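PDB 4IFA: extracellular protein containing a SCP domain, which is of unknown function but is an extracellular protein that joins a CAP-associated N-terminal region to an SCP domain of the cysteine-rich secretory protein family. Local coordinates for residues 171-176 against 307-312; 288-293 against 313-318; 154-159 against 192-197. All coordinates share one frame; numbering follows the deposited sequence. Where two conformers were deposited one is given.

Overall arrangement
Interaction 1 bridges the two family regions of the chain, whereas interaction 2 lies wholly within the SCP region and interaction 3 wholly within the CAP-associated N-terminal region. Interactions 1 and 2 share helix 309-315; their centres are 12 Å apart, and they meet where H311 O and N290 ND2 approach to 3.1 Å, a probable hydrogen bond. Interaction 1 also borders interaction 3, its centre 18 Å away, through E155, which packs on H172 and N307. Interactions 2 and 3 do not touch, their nearest atoms lying about 11 Å apart, so interaction 1 is the intermediate member of a chain of contacts running between the two regions.

Interaction 1: residues 171-176 against 307-312; sequences DHFTHE and NSEGHR
The ring of F173 has the carboxylate of E309 over one face, with OE1 3.9 Å above the plane, and CE1 of its neighbour H172 over the other. R312 NH1 and the backbone N of S308 lie at its edge. The guanidinium of R312 presents a face to F173 CD2, the two planes 52° apart. The H172 ring is nearly coplanar with the N307 amide, whose OD1 sits at the ring edge.

D171 opens the turn between strands 164-171 and 176-183, in the CAP-associated N-terminal region, and the contact joins that turn to helix 309-315 of the SCP region. Its OD1 accepts from F173 N, an Asx turn, and from T174 N, which makes the wider Asx motif. R312 grips D171 OD2 end-on in a salt bridge, NH1 at 2.8 Å and NH2 at 3.0 Å, OD2 lying in the guanidinium plane and the carboxylate turned almost at right angles to it. Arginine suits because it is long and ends in two N-H groups that can share one oxygen; its extended chain carries them there. N307 OD1 takes H172 N at 2.9 Å and ND1 at 2.7 Å, both in its carbonyl plane.

With four N-H donors on its two oxygens, the buried D171 probably stays ionised, and the bond to N307 OD1 implies a hydrogen on H172 ND1.

Interaction 2: residues 288-293 against 313-318; sequences GENIAA and KNLLNE
N314 on helix 309-315 reaches N290 on strand 286-293, an outermost strand of the four-stranded mixed sheet in the alpha-beta-alpha sandwich characteristic of the SCP (CAP) fold. The contact thus lays the last turn of a helix against the sheet. Two asparagines carry it, and they adopt closely similar conformations. In N314, CG lies beside the backbone N, opposite the carbonyl carbon (chi1 -71°); N290 does the same. Both side chains start toward the facing segment and then slide past each other in opposite directions, which brings the ND2 end of one to the OD1 end of the other.

N314 ND2 donates to N290 OD1 at 3.0 Å in a nearly straight bond (168°). The acceptor lies close to the plane of the N314 amide, but the donor stands well above the carbonyl plane of N290, 47° out of it, so the bond is not aimed at a lone pair. E289 O is also near N314 ND2, at 3.2 Å, though the angle is too poor for a hydrogen bond. N314 OD1 lies 4.1 Å from G288 CA, on the side where a CB would point, so glycine suits the place.

Asparagine suits position 290 because its amide can accept and donate together: while OD1 takes N314, ND2 donates to Q334 OE1 on the adjoining strand and to H311 O one turn back on the helix. E289 starts away from the helix, and its carboxylate is held by H265 and R276. L315, whose side chain packs on L302 of helix 298-306, crosses the N290 side chain at about a right angle and brings its branch point alongside the amide, L315 CG 4.1 Å from N290 ND2.

Interaction 3: residues 154-159 against 192-197; sequences MEQPLV and RPYQLV
Q156 and P193 have the nearest CA atoms, 8.9 Å apart: Q156 has just left helix 150-155, and P193 follows R192, the positive-phi residue just beyond helix 185-191. Across this wide gap the bridging falls to a long side chain, that of Y194. Its OH donates to Q156 O at 2.6 Å, a short bond in which the hydroxyl lies in the carbonyl plane with a C=O...O angle of 155°. The carbonyl oxygen in turn sits at the ring edge, close to the ring plane. Tyrosine fits here because its rigid ring carries the hydroxyl across to a main-chain acceptor, while the ring itself offers apolar surface.

That surface is used by neighbours. P193 lies over one face of the ring, with CB 3.9 Å above the plane near its centre. L158 crosses the tyrosine obliquely, and its CB comes 4.1 Å from Y194 CE2 and 3.5 Å from Y194 OH, packing beside the hydroxyl; leucine suits this buried place, where it also packs on L188 and W165.

The contact joins two antiparallel sheets of the N-terminal region. Q156 and P157 lead into strand 158-161, an outermost strand of the seven-stranded sheet, and Y194 leads into strand 195-198, an outermost strand of the three-stranded one.

Q156 places CG between its backbone N and carbonyl carbon (chi1 52°); the first bond points toward the 192-197 segment, and the chain, extended beyond CG, runs past Y194 in the opposite direction. The amide plane is turned 58° from the ring, and Q156 OE1 comes within 4.0 Å of Y194 CE1. A water completes a second bridge: it donates to P193 O at 2.6 Å and accepts a weak hydrogen bond from Q156 NE2 at 2.7 Å.

Interaction 1: residues 171-176 against 307-312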
ATOM      1  N   ASP A 171       9.253   5.296  -6.218  1.00 19.68           N
ATOM      2  CA  ASP A 171       8.658   6.175  -7.199  1.00 19.55           C
ATOM      3  C   ASP A 171       9.714   6.258  -8.297  1.00 20.47           C
ATOM      4  O   ASP A 171      10.764   6.870  -8.095  1.00 21.15           O
ATOM      5  CB  ASP A 171       8.427   7.541  -6.551  1.00 19.87           C
ATOM      6  CG  ASP A 171       7.879   8.555  -7.525  1.00 19.25           C
ATOM      7  OD1 ASP A 171       8.188   8.482  -8.740  1.00 20.63           O
ATOM      8  OD2 ASP A 171       7.064   9.404  -7.084  1.00 21.44           O
ATOM      9  N   HIS A 172       9.484   5.586  -9.418  1.00 20.33           N
ATOM     10  CA  HIS A 172      10.522   5.530 -10.480  1.00 20.28           C
ATOM     11  C   HIS A 172      10.699   6.848 -11.170  1.00 22.36           C
ATOM     12  O   HIS A 172      11.693   7.033 -11.900  1.00 25.58           O
ATOM     13  CB  HIS A 172      10.286   4.430 -11.521  1.00 22.21           C
ATOM     14  CG  HIS A 172       9.383   4.818 -12.646  1.00 22.70           C
ATOM     15  ND1 HIS A 172       8.009   4.759 -12.560  1.00 25.03           N
ATOM     16  CD2 HIS A 172       9.663   5.232 -13.908  1.00 24.43           C
ATOM     17  CE1 HIS A 172       7.482   5.143 -13.710  1.00 25.31           C
ATOM     18  NE2 HIS A 172       8.467   5.427 -14.554  1.00 29.76           N
ATOM     19  N   PHE A 173       9.752   7.774 -11.017  1.00 22.42           N
ATOM     20  CA  PHE A 173       9.903   9.103 -11.680  1.00 22.08           C
ATOM     21  C   PHE A 173      10.895   9.962 -10.899  1.00 22.94           C
ATOM     22  O   PHE A 173      11.645  10.730 -11.501  1.00 25.78           O
ATOM     23  CB  PHE A 173       8.558   9.835 -11.788  1.00 22.06           C
ATOM     24  CG  PHE A 173       7.552   9.129 -12.662  1.00 22.76           C
ATOM     25  CD1 PHE A 173       7.732   9.068 -14.023  1.00 25.31           C
ATOM     26  CD2 PHE A 173       6.393   8.591 -12.121  1.00 23.82           C
ATOM     27  CE1 PHE A 173       6.809   8.452 -14.836  1.00 27.17           C
ATOM     28  CE2 PHE A 173       5.458   7.970 -12.936  1.00 24.47           C
ATOM     29  CZ  PHE A 173       5.660   7.901 -14.274  1.00 26.02           C
ATOM     30  N   THR A 174      10.898   9.830  -9.579  1.00 21.40           N
ATOM     31  CA  THR A 174      11.836  10.586  -8.749  1.00 22.45           C
ATOM     32  C   THR A 174      13.021   9.735  -8.307  1.00 22.69           C
ATOM     33  O   THR A 174      14.010  10.286  -7.773  1.00 23.41           O
ATOM     34  CB  THR A 174      11.180  11.162  -7.522  1.00 21.43           C
ATOM     35  OG1 THR A 174      10.696  10.085  -6.712  1.00 20.96           O
ATOM     36  CG2 THR A 174       9.984  12.089  -7.921  1.00 25.70           C
ATOM     37  N   HIS A 175      12.963   8.428  -8.579  1.00 22.16           N
ATOM     38  CA  HIS A 175      14.005   7.454  -8.214  1.00 22.72           C
ATOM     39  C   HIS A 175      14.188   7.315  -6.706  1.00 22.58           C
ATOM     40  O   HIS A 175      15.282   6.968  -6.252  1.00 24.50           O
ATOM     41  CB  HIS A 175      15.337   7.785  -8.886  1.00 26.15           C
ATOM     42  CG  HIS A 175      15.217   7.997 -10.343  1.00 28.20           C
ATOM     43  ND1 HIS A 175      15.062   6.966 -11.246  1.00 30.90           N
ATOM     44  CD2 HIS A 175      15.183   9.140 -11.062  1.00 32.59           C
ATOM     45  CE1 HIS A 175      14.980   7.470 -12.466  1.00 32.90           C
ATOM     46  NE2 HIS A 175      15.035   8.787 -12.382  1.00 34.94           N
ATOM     47  N   GLU A 176      13.154   7.574  -5.923  1.00 20.69           N
ATOM     48  CA  GLU A 176      13.254   7.532  -4.470  1.00 20.66           C
ATOM     49  C   GLU A 176      12.450   6.435  -3.814  1.00 18.76           C
ATOM     50  O   GLU A 176      11.332   6.101  -4.229  1.00 18.14           O
ATOM     51  CB  GLU A 176      12.872   8.916  -3.889  1.00 21.14           C
ATOM     52  CG  GLU A 176      13.896   9.968  -4.277  1.00 24.27           C
ATOM     53  CD  GLU A 176      13.664  11.377  -3.732  1.00 30.26           C
ATOM     54  OE1 GLU A 176      12.752  11.580  -2.931  1.00 31.65           O
ATOM     55  OE2 GLU A 176      14.469  12.265  -4.119  1.00 31.69           O
ATOM     56  N   ASN A 307       3.267   5.188 -10.024  1.00 18.94           N
ATOM     57  CA  ASN A 307       4.200   4.911 -11.109  1.00 19.57           C
ATOM     58  C   ASN A 307       3.644   4.946 -12.534  1.00 20.21           C
ATOM     59  O   ASN A 307       4.322   4.547 -13.477  1.00 22.10           O
ATOM     60  CB  ASN A 307       4.895   3.580 -10.839  1.00 20.51           C
ATOM     61  CG  ASN A 307       5.959   3.709  -9.797  1.00 19.53           C
ATOM     62  OD1 ASN A 307       7.030   4.221 -10.107  1.00 21.16           O
ATOM     63  ND2 ASN A 307       5.700   3.223  -8.570  1.00 19.62           N
ATOM     64  N   SER A 308       2.475   5.556 -12.676  1.00 20.17           N
ATOM     65  CA  SER A 308       1.824   5.712 -14.007  1.00 21.36           C
ATOM     66  C   SER A 308       1.519   7.196 -14.210  1.00 20.38           C
ATOM     67  O   SER A 308       0.804   7.777 -13.388  1.00 21.60           O
ATOM     68  CB  SER A 308       0.543   4.914 -14.010  1.00 22.09           C
ATOM     69  OG  SER A 308      -0.256   5.264 -15.160  1.00 23.13           O
ATOM     70  N   GLU A 309       1.983   7.803 -15.305  1.00 22.74           N
ATOM     71  CA  GLU A 309       1.818   9.249 -15.496  1.00 22.41           C
ATOM     72  C   GLU A 309       0.390   9.759 -15.343  1.00 22.67           C
ATOM     73  O   GLU A 309       0.158  10.768 -14.684  1.00 23.28           O
ATOM     74  CB  GLU A 309       2.356   9.725 -16.855  1.00 24.83           C
ATOM     75  CG  GLU A 309       3.860   9.643 -17.012  1.00 29.61           C
ATOM     76  CD  GLU A 309       4.644  10.793 -16.333  1.00 30.83           C
ATOM     77  OE1 GLU A 309       4.181  11.413 -15.336  1.00 34.58           O
ATOM     78  OE2 GLU A 309       5.795  11.041 -16.796  1.00 33.55           O
ATOM     79  N   GLY A 310      -0.563   9.085 -15.982  1.00 23.97           N
ATOM     80  CA  GLY A 310      -1.938   9.572 -15.965  1.00 23.92           C
ATOM     81  C   GLY A 310      -2.579   9.523 -14.604  1.00 23.08           C
ATOM     82  O   GLY A 310      -3.352  10.423 -14.199  1.00 25.52           O
ATOM     83  N   HIS A 311      -2.290   8.457 -13.887  1.00 22.06           N
ATOM     84  CA  HIS A 311      -2.861   8.285 -12.562  1.00 19.54           C
ATOM     85  C   HIS A 311      -2.208   9.230 -11.555  1.00 19.88           C
ATOM     86  O   HIS A 311      -2.831   9.774 -10.634  1.00 19.14           O
ATOM     87  CB  HIS A 311      -2.711   6.836 -12.110  1.00 19.69           C
ATOM     88  CG  HIS A 311      -3.356   5.854 -13.034  1.00 20.54           C
ATOM     89  ND1 HIS A 311      -2.744   5.359 -14.159  1.00 22.02           N
ATOM     90  CD2 HIS A 311      -4.570   5.261 -12.971  1.00 22.84           C
ATOM     91  CE1 HIS A 311      -3.560   4.511 -14.764  1.00 24.20           C
ATOM     92  NE2 HIS A 311      -4.670   4.414 -14.047  1.00 23.83           N
ATOM     93  N   ARG A 312      -0.893   9.377 -11.696  1.00 19.69           N
ATOM     94  CA  ARG A 312      -0.104  10.303 -10.878  1.00 19.81           C
ATOM     95  C   ARG A 312      -0.612  11.729 -10.975  1.00 19.64           C
ATOM     96  O   ARG A 312      -0.615  12.469  -9.991  1.00 20.70           O
ATOM     97  CB  ARG A 312       1.370  10.205 -11.298  1.00 20.07           C
ATOM     98  CG  ARG A 312       2.357  11.059 -10.520  1.00 21.74           C
ATOM     99  CD  ARG A 312       3.704  10.975 -11.244  1.00 22.07           C
ATOM    100  NE  ARG A 312       4.793  11.627 -10.509  1.00 24.11           N
ATOM    101  CZ  ARG A 312       5.417  11.063  -9.480  1.00 20.33           C
ATOM    102  NH1 ARG A 312       5.056   9.862  -9.024  1.00 20.81           N
ATOM    103  NH2 ARG A 312       6.395  11.710  -8.865  1.00 22.25           N
TER

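Interaction 2: residues 288-293 against 313-318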
ATOM      1  N   GLY A 288     -11.994  13.557 -10.698  1.00 22.11           N
ATOM      2  CA  GLY A 288     -11.016  12.691 -11.374  1.00 21.09           C
ATOM      3  C   GLY A 288     -11.106  11.285 -10.822  1.00 21.31           C
ATOM      4  O   GLY A 288     -11.618  11.076  -9.738  1.00 20.69           O
ATOM      5  N   GLU A 289     -10.608  10.316 -11.587  1.00 20.37           N
ATOM      6  CA  GLU A 289     -10.678   8.916 -11.173  1.00 19.21           C
ATOM      7  C   GLU A 289      -9.430   8.131 -11.508  1.00 19.27           C
ATOM      8  O   GLU A 289      -8.914   8.259 -12.604  1.00 20.16           O
ATOM      9  CB  GLU A 289     -11.846   8.232 -11.875  1.00 21.29           C
ATOM     10  CG  GLU A 289     -11.957   6.712 -11.699  1.00 20.07           C
ATOM     11  CD  GLU A 289     -13.268   6.208 -12.269  1.00 23.33           C
ATOM     12  OE1 GLU A 289     -13.334   5.958 -13.501  1.00 24.04           O
ATOM     13  OE2 GLU A 289     -14.219   6.104 -11.481  1.00 21.77           O
ATOM     14  N   ASN A 290      -9.001   7.288 -10.556  1.00 18.17           N
ATOM     15  CA  ASN A 290      -7.997   6.276 -10.825  1.00 18.52           C
ATOM     16  C   ASN A 290      -8.646   4.914 -10.557  1.00 18.55           C
ATOM     17  O   ASN A 290      -9.273   4.727  -9.531  1.00 18.02           O
ATOM     18  CB  ASN A 290      -6.751   6.394  -9.925  1.00 18.48           C
ATOM     19  CG  ASN A 290      -5.884   7.558 -10.270  1.00 18.01           C
ATOM     20  OD1 ASN A 290      -5.897   8.050 -11.399  1.00 19.01           O
ATOM     21  ND2 ASN A 290      -5.045   7.990  -9.306  1.00 18.22           N
ATOM     22  N   ILE A 291      -8.422   3.971 -11.463  1.00 18.22           N
ATOM     23  CA  ILE A 291      -8.902   2.599 -11.339  1.00 18.00           C
ATOM     24  C   ILE A 291      -7.736   1.616 -11.443  1.00 17.57           C
ATOM     25  O   ILE A 291      -6.726   1.873 -12.100  1.00 18.87           O
ATOM     26  CB  ILE A 291     -10.040   2.236 -12.369  1.00 18.19           C
ATOM     27  CG1 ILE A 291      -9.653   2.644 -13.779  1.00 20.57           C
ATOM     28  CG2 ILE A 291     -11.365   2.889 -11.929  1.00 20.70           C
ATOM     29  CD1 ILE A 291     -10.690   2.182 -14.856  1.00 23.03           C
ATOM     30  N   ALA A 292      -7.872   0.498 -10.719  1.00 18.46           N
ATOM     31  CA  ALA A 292      -6.894  -0.584 -10.726  1.00 18.51           C
ATOM     32  C   ALA A 292      -7.588  -1.900 -10.490  1.00 19.87           C
ATOM     33  O   ALA A 292      -8.616  -1.965  -9.824  1.00 19.28           O
ATOM     34  CB  ALA A 292      -5.880  -0.380  -9.596  1.00 19.77           C
ATOM     35  N   ALA A 293      -7.024  -2.957 -11.047  1.00 19.63           N
ATOM     36  CA  ALA A 293      -7.553  -4.296 -10.830  1.00 21.02           C
ATOM     37  C   ALA A 293      -6.445  -5.338 -10.695  1.00 21.18           C
ATOM     38  O   ALA A 293      -5.464  -5.337 -11.420  1.00 21.84           O
ATOM     39  CB  ALA A 293      -8.486  -4.717 -11.985  1.00 21.04           C
ATOM     40  N   LYS A 313      -1.036  12.140 -12.176  1.00 21.04           N
ATOM     41  CA  LYS A 313      -1.606  13.473 -12.357  1.00 23.20           C
ATOM     42  C   LYS A 313      -2.769  13.700 -11.380  1.00 22.36           C
ATOM     43  O   LYS A 313      -2.870  14.785 -10.810  1.00 23.20           O
ATOM     44  CB  LYS A 313      -2.014  13.747 -13.826  1.00 25.16           C
ATOM     45  CG  LYS A 313      -0.814  13.900 -14.750  1.00 32.40           C
ATOM     46  CD  LYS A 313      -1.109  14.358 -16.163  1.00 39.17           C
ATOM     47  CE  LYS A 313       0.196  14.246 -17.003  1.00 43.00           C
ATOM     48  NZ  LYS A 313       1.408  14.871 -16.372  1.00 44.68           N
ATOM     49  N   ASN A 314      -3.642  12.694 -11.172  1.00 20.67           N
ATOM     50  CA  ASN A 314      -4.748  12.880 -10.242  1.00 20.71           C
ATOM     51  C   ASN A 314      -4.253  12.941  -8.800  1.00 20.18           C
ATOM     52  O   ASN A 314      -4.659  13.819  -8.031  1.00 21.56           O
ATOM     53  CB  ASN A 314      -5.802  11.784 -10.380  1.00 20.29           C
ATOM     54  CG  ASN A 314      -6.594  11.877 -11.645  1.00 22.36           C
ATOM     55  OD1 ASN A 314      -6.950  12.982 -12.101  1.00 23.22           O
ATOM     56  ND2 ASN A 314      -6.902  10.725 -12.215  1.00 21.60           N
ATOM     57  N   LEU A 315      -3.311  12.057  -8.450  1.00 19.60           N
ATOM     58  CA  LEU A 315      -2.734  12.085  -7.106  1.00 19.88           C
ATOM     59  C   LEU A 315      -2.163  13.425  -6.732  1.00 20.43           C
ATOM     60  O   LEU A 315      -2.278  13.878  -5.604  1.00 20.79           O
ATOM     61  CB  LEU A 315      -1.614  11.049  -6.985  1.00 18.93           C
ATOM     62  CG  LEU A 315      -2.056   9.595  -7.028  1.00 18.37           C
ATOM     63  CD1 LEU A 315      -0.816   8.683  -7.158  1.00 19.75           C
ATOM     64  CD2 LEU A 315      -2.873   9.136  -5.819  1.00 20.43           C
ATOM     65  N   LEU A 316      -1.540  14.087  -7.704  1.00 18.85           N
ATOM     66  CA  LEU A 316      -0.776  15.311  -7.443  1.00 21.74           C
ATOM     67  C   LEU A 316      -1.492  16.599  -7.830  1.00 22.15           C
ATOM     68  O   LEU A 316      -0.899  17.669  -7.824  1.00 23.84           O
ATOM     69  CB  LEU A 316       0.604  15.246  -8.136  1.00 22.48           C
ATOM     70  CG  LEU A 316       1.499  14.070  -7.752  1.00 22.06           C
ATOM     71  CD1 LEU A 316       2.857  14.173  -8.429  1.00 22.99           C
ATOM     72  CD2 LEU A 316       1.630  13.936  -6.249  1.00 21.91           C
ATOM     73  N   ASN A 317      -2.789  16.510  -8.124  1.00 21.64           N
ATOM     74  CA  ASN A 317      -3.522  17.696  -8.545  1.00 22.40           C
ATOM     75  C   ASN A 317      -3.922  18.540  -7.361  1.00 22.83           C
ATOM     76  O   ASN A 317      -4.737  18.127  -6.549  1.00 23.32           O
ATOM     77  CB  ASN A 317      -4.749  17.291  -9.367  1.00 23.13           C
ATOM     78  CG  ASN A 317      -5.417  18.480 -10.048  1.00 24.22           C
ATOM     79  OD1 ASN A 317      -5.148  19.650  -9.741  1.00 24.38           O
ATOM     80  ND2 ASN A 317      -6.283  18.179 -11.012  1.00 25.84           N
ATOM     81  N   GLU A 318      -3.348  19.730  -7.249  1.00 25.09           N
ATOM     82  CA  GLU A 318      -3.669  20.618  -6.139  1.00 26.54           C
ATOM     83  C   GLU A 318      -5.139  21.102  -6.175  1.00 28.41           C
ATOM     84  O   GLU A 318      -5.684  21.556  -5.147  1.00 29.08           O
ATOM     85  CB  GLU A 318      -2.706  21.825  -6.126  1.00 30.98           C
ATOM     86  CG  GLU A 318      -2.862  22.733  -4.891  1.00 36.19           C
ATOM     87  CD  GLU A 318      -1.650  23.620  -4.635  1.00 48.19           C
ATOM     88  OE1 GLU A 318      -1.044  24.099  -5.627  1.00 54.59           O
ATOM     89  OE2 GLU A 318      -1.311  23.849  -3.441  1.00 50.86           O
TER

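Interaction 3: residues 154-159 against 192-197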
HETATM    1  N   MSE A 154      12.984  -2.105 -10.983  0.50 27.20           N
HETATM    2  CA  MSE A 154      13.139  -0.655 -10.769  0.50 27.02           C
HETATM    3  C   MSE A 154      12.089  -0.007  -9.888  0.50 25.84           C
HETATM    4  O   MSE A 154      12.356   1.050  -9.306  0.50 25.85           O
HETATM    5  CB  MSE A 154      13.153   0.094 -12.092  0.50 27.91           C
HETATM    6  CG  MSE A 154      14.382  -0.198 -12.947  0.50 30.59           C
HETATM    7 SE   MSE A 154      14.418   0.789 -14.620  0.50 35.43          SE
HETATM    8  CE  MSE A 154      12.992  -0.133 -15.563  0.50 34.96           C
ATOM      9  N   GLU A 155      10.898  -0.606  -9.817  1.00 24.76           N
ATOM     10  CA  GLU A 155       9.810  -0.062  -9.009  1.00 23.14           C
ATOM     11  C   GLU A 155       9.532  -0.717  -7.674  1.00 21.63           C
ATOM     12  O   GLU A 155       9.028  -0.035  -6.774  1.00 21.93           O
ATOM     13  CB  GLU A 155       8.481  -0.046  -9.831  1.00 23.56           C
ATOM     14  CG  GLU A 155       8.628   0.836 -11.077  1.00 26.26           C
ATOM     15  CD  GLU A 155       7.381   0.930 -11.946  1.00 28.56           C
ATOM     16  OE1 GLU A 155       6.345   0.309 -11.623  1.00 29.95           O
ATOM     17  OE2 GLU A 155       7.482   1.599 -12.997  1.00 32.57           O
ATOM     18  N   GLN A 156       9.772  -2.024  -7.558  1.00 21.70           N
ATOM     19  CA  GLN A 156       9.434  -2.775  -6.349  1.00 21.53           C
ATOM     20  C   GLN A 156      10.252  -4.052  -6.179  1.00 22.62           C
ATOM     21  O   GLN A 156       9.694  -5.146  -6.036  1.00 23.03           O
ATOM     22  CB  GLN A 156       7.932  -3.070  -6.316  1.00 23.19           C
ATOM     23  CG  GLN A 156       7.432  -3.729  -7.614  1.00 24.77           C
ATOM     24  CD  GLN A 156       6.040  -4.311  -7.513  1.00 32.79           C
ATOM     25  OE1 GLN A 156       5.717  -4.992  -6.544  1.00 32.59           O
ATOM     26  NE2 GLN A 156       5.234  -4.114  -8.557  1.00 33.36           N
ATOM     27  N   PRO A 157      11.594  -3.903  -6.191  1.00 21.94           N
ATOM     28  CA  PRO A 157      12.480  -5.054  -6.048  1.00 22.45           C
ATOM     29  C   PRO A 157      12.385  -5.691  -4.638  1.00 23.33           C
ATOM     30  O   PRO A 157      11.857  -5.084  -3.703  1.00 22.81           O
ATOM     31  CB  PRO A 157      13.881  -4.453  -6.295  1.00 23.52           C
ATOM     32  CG  PRO A 157      13.732  -3.045  -5.839  1.00 20.84           C
ATOM     33  CD  PRO A 157      12.369  -2.648  -6.323  1.00 21.87           C
ATOM     34  N   LEU A 158      12.947  -6.897  -4.518  1.00 24.23           N
ATOM     35  CA  LEU A 158      12.940  -7.697  -3.282  1.00 24.45           C
ATOM     36  C   LEU A 158      14.359  -7.991  -2.805  1.00 25.82           C
ATOM     37  O   LEU A 158      15.216  -8.393  -3.603  1.00 28.39           O
ATOM     38  CB  LEU A 158      12.213  -9.026  -3.524  1.00 24.48           C
ATOM     39  CG  LEU A 158      11.729  -9.702  -2.240  1.00 24.78           C
ATOM     40  CD1 LEU A 158      10.492  -8.982  -1.620  1.00 25.90           C
ATOM     41  CD2 LEU A 158      11.428 -11.190  -2.493  1.00 30.22           C
ATOM     42  N   VAL A 159      14.617  -7.790  -1.511  0.50 25.19           N
ATOM     43  CA  VAL A 159      15.938  -8.047  -0.912  0.50 26.15           C
ATOM     44  C   VAL A 159      15.749  -8.950   0.308  0.50 27.17           C
ATOM     45  O   VAL A 159      14.825  -8.743   1.098  0.50 25.88           O
ATOM     46  CB  VAL A 159      16.668  -6.724  -0.526  0.50 25.46           C
ATOM     47  CG1 VAL A 159      15.954  -6.017   0.588  0.50 22.90           C
ATOM     48  CG2 VAL A 159      18.136  -6.966  -0.138  0.50 28.36           C
ATOM     49  N   ARG A 192       2.306 -12.995  -3.609  1.00 38.99           N
ATOM     50  CA  ARG A 192       2.779 -13.214  -5.007  1.00 39.68           C
ATOM     51  C   ARG A 192       2.951 -11.915  -5.794  1.00 37.07           C
ATOM     52  O   ARG A 192       2.255 -11.661  -6.760  1.00 36.97           O
ATOM     53  CB  ARG A 192       1.834 -14.149  -5.773  1.00 42.73           C
ATOM     54  CG  ARG A 192       1.686 -15.494  -5.122  1.00 48.44           C
ATOM     55  CD  ARG A 192       1.047 -16.520  -6.055  1.00 55.82           C
ATOM     56  NE  ARG A 192       0.864 -17.823  -5.404  1.00 63.40           N
ATOM     57  CZ  ARG A 192       0.532 -18.950  -6.037  1.00 70.28           C
ATOM     58  NH1 ARG A 192       0.351 -18.969  -7.358  1.00 73.59           N
ATOM     59  NH2 ARG A 192       0.385 -20.081  -5.349  1.00 74.02           N
ATOM     60  N   PRO A 193       3.908 -11.081  -5.388  1.00 35.30           N
ATOM     61  CA  PRO A 193       4.033  -9.792  -6.072  1.00 34.02           C
ATOM     62  C   PRO A 193       4.554  -9.843  -7.499  1.00 34.15           C
ATOM     63  O   PRO A 193       4.413  -8.854  -8.223  1.00 35.84           O
ATOM     64  CB  PRO A 193       5.022  -9.019  -5.211  1.00 32.51           C
ATOM     65  CG  PRO A 193       5.476  -9.906  -4.184  1.00 33.44           C
ATOM     66  CD  PRO A 193       4.750 -11.178  -4.189  1.00 35.37           C
ATOM     67  N   TYR A 194       5.160 -10.967  -7.888  1.00 33.78           N
ATOM     68  CA  TYR A 194       5.748 -11.130  -9.207  1.00 34.28           C
ATOM     69  C   TYR A 194       5.334 -12.489  -9.793  1.00 36.40           C
ATOM     70  O   TYR A 194       4.738 -13.317  -9.101  1.00 37.37           O
ATOM     71  CB  TYR A 194       7.279 -11.115  -9.102  1.00 34.12           C
ATOM     72  CG  TYR A 194       7.844 -10.158  -8.059  1.00 30.04           C
ATOM     73  CD1 TYR A 194       7.801  -8.772  -8.242  1.00 31.77           C
ATOM     74  CD2 TYR A 194       8.443 -10.642  -6.906  1.00 30.88           C
ATOM     75  CE1 TYR A 194       8.315  -7.895  -7.280  1.00 27.99           C
ATOM     76  CE2 TYR A 194       8.987  -9.766  -5.940  1.00 31.67           C
ATOM     77  CZ  TYR A 194       8.914  -8.416  -6.130  1.00 30.25           C
ATOM     78  OH  TYR A 194       9.462  -7.609  -5.152  1.00 29.14           O
ATOM     79  N   GLN A 195       5.675 -12.697 -11.063  1.00 37.97           N
ATOM     80  CA  GLN A 195       5.432 -13.956 -11.741  1.00 41.42           C
ATOM     81  C   GLN A 195       6.112 -15.067 -10.947  1.00 42.25           C
ATOM     82  O   GLN A 195       7.263 -14.913 -10.545  1.00 42.32           O
ATOM     83  CB  GLN A 195       5.966 -13.883 -13.170  1.00 42.83           C
ATOM     84  CG  GLN A 195       5.850 -15.190 -13.956  1.00 47.69           C
ATOM     85  CD  GLN A 195       6.083 -14.994 -15.442  1.00 51.66           C
ATOM     86  OE1 GLN A 195       5.310 -14.309 -16.121  1.00 55.15           O
ATOM     87  NE2 GLN A 195       7.124 -15.624 -15.963  1.00 54.87           N
ATOM     88  N   LEU A 196       5.405 -16.182 -10.730  1.00 44.07           N
ATOM     89  CA  LEU A 196       5.916 -17.286  -9.903  1.00 45.29           C
ATOM     90  C   LEU A 196       5.918 -18.648 -10.594  1.00 49.56           C
ATOM     91  O   LEU A 196       4.890 -19.092 -11.118  1.00 50.67           O
ATOM     92  CB  LEU A 196       5.084 -17.394  -8.609  1.00 44.47           C
ATOM     93  CG  LEU A 196       5.417 -18.548  -7.636  1.00 45.76           C
ATOM     94  CD1 LEU A 196       6.757 -18.377  -6.924  1.00 44.62           C
ATOM     95  CD2 LEU A 196       4.314 -18.702  -6.600  1.00 48.04           C
ATOM     96  N   VAL A 197       7.080 -19.306 -10.574  1.00 51.01           N
ATOM     97  CA  VAL A 197       7.246 -20.658 -11.113  1.00 55.20           C
ATOM     98  C   VAL A 197       7.434 -21.550  -9.882  1.00 56.50           C
ATOM     99  O   VAL A 197       8.266 -21.238  -9.023  1.00 55.67           O
ATOM    100  CB  VAL A 197       8.467 -20.758 -12.044  1.00 56.77           C
ATOM    101  CG1 VAL A 197       8.567 -22.154 -12.628  1.00 60.01           C
ATOM    102  CG2 VAL A 197       8.383 -19.721 -13.163  1.00 56.01           C
TER
HETATM  103  O   HOH W   1       3.848  -6.437  -8.866  1.00 64.68           O